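Long-range contact in C-glycoside 3-oxidase (PDB 7DVE), which uses FAD and oxygen to oxidise the C3 hydroxyl of the sugar in C-glycosides such as isoorientin and mangiferin, releasing hydrogen peroxide: residues A167-R178 with L324-W332. Sequence-based numbering, arbitrary orientation.
Sequences AFDASPYAGIVR and LSEYTGVTW
The Phe-168 ring lies with one face on Gly-329, whose CA sits 3.8 Å from the ring centroid and 16° off the normal, a CH-pi contact offset toward the rim. At the ring edge, in plane, comes Ser-325 O, 3.5 Å from Phe-168 CE1, and Glu-326 CA approaches near that plane too. Leu-324 CD1 reaches the far end of the ring obliquely, 4.2 Å from Phe-168 CZ. Phe-168 CG lies anti to its carbonyl carbon (chi1 -64°), which brings the ring onto Gly-329. A CB on Gly-329 would crowd Phe-168 CB and also its own chain, against Thr-328 O. An alanine replacing Phe-168 would probably open a gap over Gly-329 and strip Leu-324 CD1 of its contact with the ring.

The second ring, Tyr-173, offers its edge to Tyr-327 CA and stacks with Phe-310; Tyr-173 CE2 meets the Tyr-327 ring obliquely, while Tyr-173 CB rests 3.9 Å from Thr-328 CG2. Between Phe-168 and Tyr-173, Ser-171 OG gives its hydrogen to Tyr-327 O at 2.6 Å, in the carbonyl plane with a C=O...donor angle of 151°; the same OG takes a weak bond from Tyr-173 N. Further on, Val-177 CG1 runs alongside Thr-331 OG1 at 3.5 Å, the two side chains passing in opposite directions. A water held by Ala-167 O and Ala-170 N also reaches Glu-326 OE1 weakly; the carboxylate's salt bridge is to Arg-204.

The contact thus lays a run of three beta turns and the start of helix 176-183 against the loop leading into strand 330-333. That strand pairs antiparallel with 196-204 and 341-347, Phe-168 also touches Leu-200 and Leu-210, and Gln-347 fastens the loop from the neighbouring strand, so the turns pack against the antiparallel sheet of this GMC oxidoreductase.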
loop_
_atom_site.group_PDB
_atom_site.type_symbol
_atom_site.label_atom_id
_atom_site.label_comp_id
_atom_site.label_asym_id
_atom_site.label_seq_id
_atom_site.Cartn_x
_atom_site.Cartn_y
_atom_site.Cartn_z
ATOM N N ALA A 167 6.717 -9.936 -16.725
ATOM C CA ALA A 167 7.862 -9.034 -16.831
ATOM C C ALA A 167 9.202 -9.764 -16.789
ATOM O O ALA A 167 10.166 -9.326 -17.436
ATOM C CB ALA A 167 7.802 -7.993 -15.710
ATOM N N PHE A 168 9.275 -10.882 -16.069
ATOM C CA PHE A 168 10.499 -11.654 -15.913
ATOM C C PHE A 168 10.532 -12.921 -16.752
ATOM O O PHE A 168 11.413 -13.753 -16.536
ATOM C CB PHE A 168 10.698 -12.030 -14.445
ATOM C CG PHE A 168 10.895 -10.859 -13.551
ATOM C CD1 PHE A 168 12.160 -10.356 -13.317
ATOM C CD2 PHE A 168 9.814 -10.244 -12.944
ATOM C CE1 PHE A 168 12.346 -9.251 -12.497
ATOM C CE2 PHE A 168 9.998 -9.146 -12.121
ATOM C CZ PHE A 168 11.273 -8.658 -11.904
ATOM N N ASP A 169 9.620 -13.094 -17.720
ATOM C CA ASP A 169 9.540 -14.389 -18.402
ATOM C C ASP A 169 10.713 -14.662 -19.343
ATOM O O ASP A 169 10.894 -15.818 -19.745
ATOM C CB ASP A 169 8.240 -14.514 -19.195
ATOM C CG ASP A 169 7.049 -14.902 -18.325
ATOM O OD1 ASP A 169 7.194 -15.050 -17.095
ATOM O OD2 ASP A 169 5.941 -15.039 -18.889
ATOM N N ALA A 170 11.499 -13.644 -19.723
ATOM C CA ALA A 170 12.629 -13.853 -20.633
ATOM C C ALA A 170 13.955 -14.087 -19.913
ATOM O O ALA A 170 14.971 -14.298 -20.583
ATOM C CB ALA A 170 12.797 -12.664 -21.589
ATOM N N SER A 171 13.985 -14.063 -18.583
ATOM C CA SER A 171 15.306 -14.193 -17.997
ATOM C C SER A 171 15.734 -15.663 -17.955
ATOM O O SER A 171 14.892 -16.565 -17.934
ATOM C CB SER A 171 15.344 -13.612 -16.586
ATOM O OG SER A 171 15.143 -14.620 -15.638
ATOM N N PRO A 172 17.045 -15.922 -17.938
ATOM C CA PRO A 172 17.516 -17.319 -17.917
ATOM C C PRO A 172 17.013 -18.129 -16.728
ATOM O O PRO A 172 16.913 -19.361 -16.827
ATOM C CB PRO A 172 19.049 -17.182 -17.889
ATOM C CG PRO A 172 19.363 -15.723 -18.131
ATOM C CD PRO A 172 18.101 -14.950 -18.274
ATOM N N TYR A 173 16.677 -17.488 -15.611
ATOM C CA TYR A 173 16.186 -18.206 -14.444
ATOM C C TYR A 173 14.663 -18.222 -14.361
ATOM O O TYR A 173 14.110 -18.546 -13.305
ATOM C CB TYR A 173 16.810 -17.614 -13.177
ATOM C CG TYR A 173 18.324 -17.607 -13.270
ATOM C CD1 TYR A 173 19.029 -18.798 -13.470
ATOM C CD2 TYR A 173 19.047 -16.411 -13.237
ATOM C CE1 TYR A 173 20.414 -18.805 -13.596
ATOM C CE2 TYR A 173 20.443 -16.412 -13.354
ATOM C CZ TYR A 173 21.113 -17.614 -13.536
ATOM O OH TYR A 173 22.480 -17.637 -13.644
ATOM N N ALA A 174 13.981 -17.885 -15.458
ATOM C CA ALA A 174 12.520 -17.898 -15.477
ATOM C C ALA A 174 11.977 -19.293 -15.184
ATOM O O ALA A 174 12.364 -20.274 -15.827
ATOM C CB ALA A 174 12.009 -17.416 -16.837
ATOM N N GLY A 175 11.085 -19.383 -14.206
ATOM C CA GLY A 175 10.360 -20.604 -13.948
ATOM C C GLY A 175 11.012 -21.594 -13.002
ATOM O O GLY A 175 10.356 -22.572 -12.626
ATOM N N ILE A 176 12.269 -21.382 -12.602
ATOM C CA ILE A 176 12.948 -22.350 -11.738
ATOM C C ILE A 176 12.252 -22.440 -10.384
ATOM O O ILE A 176 12.004 -23.532 -9.857
ATOM C CB ILE A 176 14.429 -21.973 -11.568
ATOM C CG1 ILE A 176 15.178 -22.142 -12.886
ATOM C CG2 ILE A 176 15.064 -22.851 -10.510
ATOM C CD1 ILE A 176 16.671 -21.920 -12.751
ATOM N N VAL A 177 11.942 -21.288 -9.793
ATOM C CA VAL A 177 11.358 -21.262 -8.458
ATOM C C VAL A 177 9.953 -21.838 -8.490
ATOM O O VAL A 177 9.581 -22.669 -7.647
ATOM C CB VAL A 177 11.370 -19.829 -7.908
ATOM C CG1 VAL A 177 10.446 -19.703 -6.695
ATOM C CG2 VAL A 177 12.777 -19.438 -7.566
ATOM N N ARG A 178 9.162 -21.403 -9.478
ATOM C CA ARG A 178 7.799 -21.897 -9.664
ATOM C C ARG A 178 7.784 -23.408 -9.888
ATOM O O ARG A 178 6.950 -24.118 -9.320
ATOM C CB ARG A 178 7.153 -21.142 -10.833
ATOM C CG ARG A 178 5.652 -21.266 -10.923
ATOM C CD ARG A 178 5.070 -20.394 -12.049
ATOM N NE ARG A 178 5.412 -20.826 -13.407
ATOM C CZ ARG A 178 6.319 -20.242 -14.184
ATOM N NH1 ARG A 178 7.110 -19.274 -13.730
ATOM N NH2 ARG A 178 6.444 -20.643 -15.450
ATOM N N LEU A 324 15.389 -2.673 -12.271
ATOM C CA LEU A 324 15.608 -3.939 -11.601
ATOM C C LEU A 324 16.472 -4.851 -12.452
ATOM O O LEU A 324 16.576 -4.703 -13.670
ATOM C CB LEU A 324 14.287 -4.646 -11.295
ATOM C CG LEU A 324 13.115 -3.836 -10.754
ATOM C CD1 LEU A 324 11.786 -4.640 -10.841
ATOM C CD2 LEU A 324 13.426 -3.427 -9.357
ATOM N N SER A 325 17.097 -5.799 -11.777
ATOM C CA SER A 325 17.733 -6.900 -12.461
ATOM C C SER A 325 16.680 -7.940 -12.826
ATOM O O SER A 325 15.533 -7.900 -12.362
ATOM C CB SER A 325 18.780 -7.529 -11.568
ATOM O OG SER A 325 18.081 -8.096 -10.465
ATOM N N GLU A 326 17.085 -8.906 -13.643
ATOM C CA GLU A 326 16.162 -9.915 -14.142
ATOM C C GLU A 326 16.781 -11.252 -13.806
ATOM O O GLU A 326 17.500 -11.826 -14.622
ATOM C CB GLU A 326 15.894 -9.718 -15.644
ATOM C CG GLU A 326 15.209 -8.337 -15.853
ATOM C CD GLU A 326 14.736 -8.059 -17.255
ATOM O OE1 GLU A 326 14.457 -9.012 -18.007
ATOM O OE2 GLU A 326 14.644 -6.864 -17.599
ATOM N N TYR A 327 16.523 -11.720 -12.589
ATOM C CA TYR A 327 16.989 -13.035 -12.173
ATOM C C TYR A 327 15.778 -13.952 -12.065
ATOM O O TYR A 327 15.195 -14.292 -13.095
ATOM C CB TYR A 327 17.799 -12.957 -10.865
ATOM C CG TYR A 327 19.062 -12.110 -11.012
ATOM C CD1 TYR A 327 19.963 -12.333 -12.051
ATOM C CD2 TYR A 327 19.344 -11.083 -10.125
ATOM C CE1 TYR A 327 21.096 -11.556 -12.196
ATOM C CE2 TYR A 327 20.482 -10.304 -10.265
ATOM C CZ TYR A 327 21.345 -10.541 -11.291
ATOM O OH TYR A 327 22.458 -9.750 -11.424
ATOM N N THR A 328 15.384 -14.355 -10.860
ATOM C CA THR A 328 14.299 -15.318 -10.713
ATOM C C THR A 328 12.920 -14.674 -10.674
ATOM O O THR A 328 11.924 -15.393 -10.773
ATOM C CB THR A 328 14.467 -16.176 -9.436
ATOM O OG1 THR A 328 14.556 -15.332 -8.286
ATOM C CG2 THR A 328 15.689 -17.080 -9.515
ATOM N N GLY A 329 12.826 -13.355 -10.528
ATOM C CA GLY A 329 11.518 -12.729 -10.486
ATOM C C GLY A 329 10.857 -12.827 -9.118
ATOM O O GLY A 329 11.515 -12.832 -8.066
ATOM N N VAL A 330 9.523 -12.882 -9.149
ATOM C CA VAL A 330 8.680 -12.981 -7.963
ATOM C C VAL A 330 7.631 -14.055 -8.237
ATOM O O VAL A 330 6.920 -13.991 -9.247
ATOM C CB VAL A 330 8.001 -11.633 -7.611
ATOM C CG1 VAL A 330 7.253 -11.719 -6.288
ATOM C CG2 VAL A 330 9.021 -10.492 -7.550
ATOM N N THR A 331 7.565 -15.046 -7.360
ATOM C CA THR A 331 6.550 -16.082 -7.369
ATOM C C THR A 331 5.583 -15.894 -6.202
ATOM O O THR A 331 5.970 -15.481 -5.095
ATOM C CB THR A 331 7.178 -17.474 -7.272
ATOM O OG1 THR A 331 8.097 -17.665 -8.338
ATOM C CG2 THR A 331 6.118 -18.564 -7.333
ATOM N N TRP A 332 4.336 -16.275 -6.464
ATOM C CA TRP A 332 3.199 -16.100 -5.583
ATOM C C TRP A 332 2.727 -17.467 -5.104
ATOM O O TRP A 332 2.452 -18.348 -5.922
ATOM C CB TRP A 332 2.090 -15.382 -6.345
ATOM C CG TRP A 332 0.799 -15.214 -5.620
ATOM C CD1 TRP A 332 0.601 -15.245 -4.268
ATOM C CD2 TRP A 332 -0.483 -14.954 -6.214
ATOM N NE1 TRP A 332 -0.722 -15.026 -3.986
ATOM C CE2 TRP A 332 -1.411 -14.852 -5.159
ATOM C CE3 TRP A 332 -0.931 -14.809 -7.535
ATOM C CZ2 TRP A 332 -2.761 -14.597 -5.377
ATOM C CZ3 TRP A 332 -2.266 -14.561 -7.761
ATOM C CH2 TRP A 332 -3.174 -14.462 -6.685
HETATM O O HOH W 1 11.875 -11.006 -19.028
#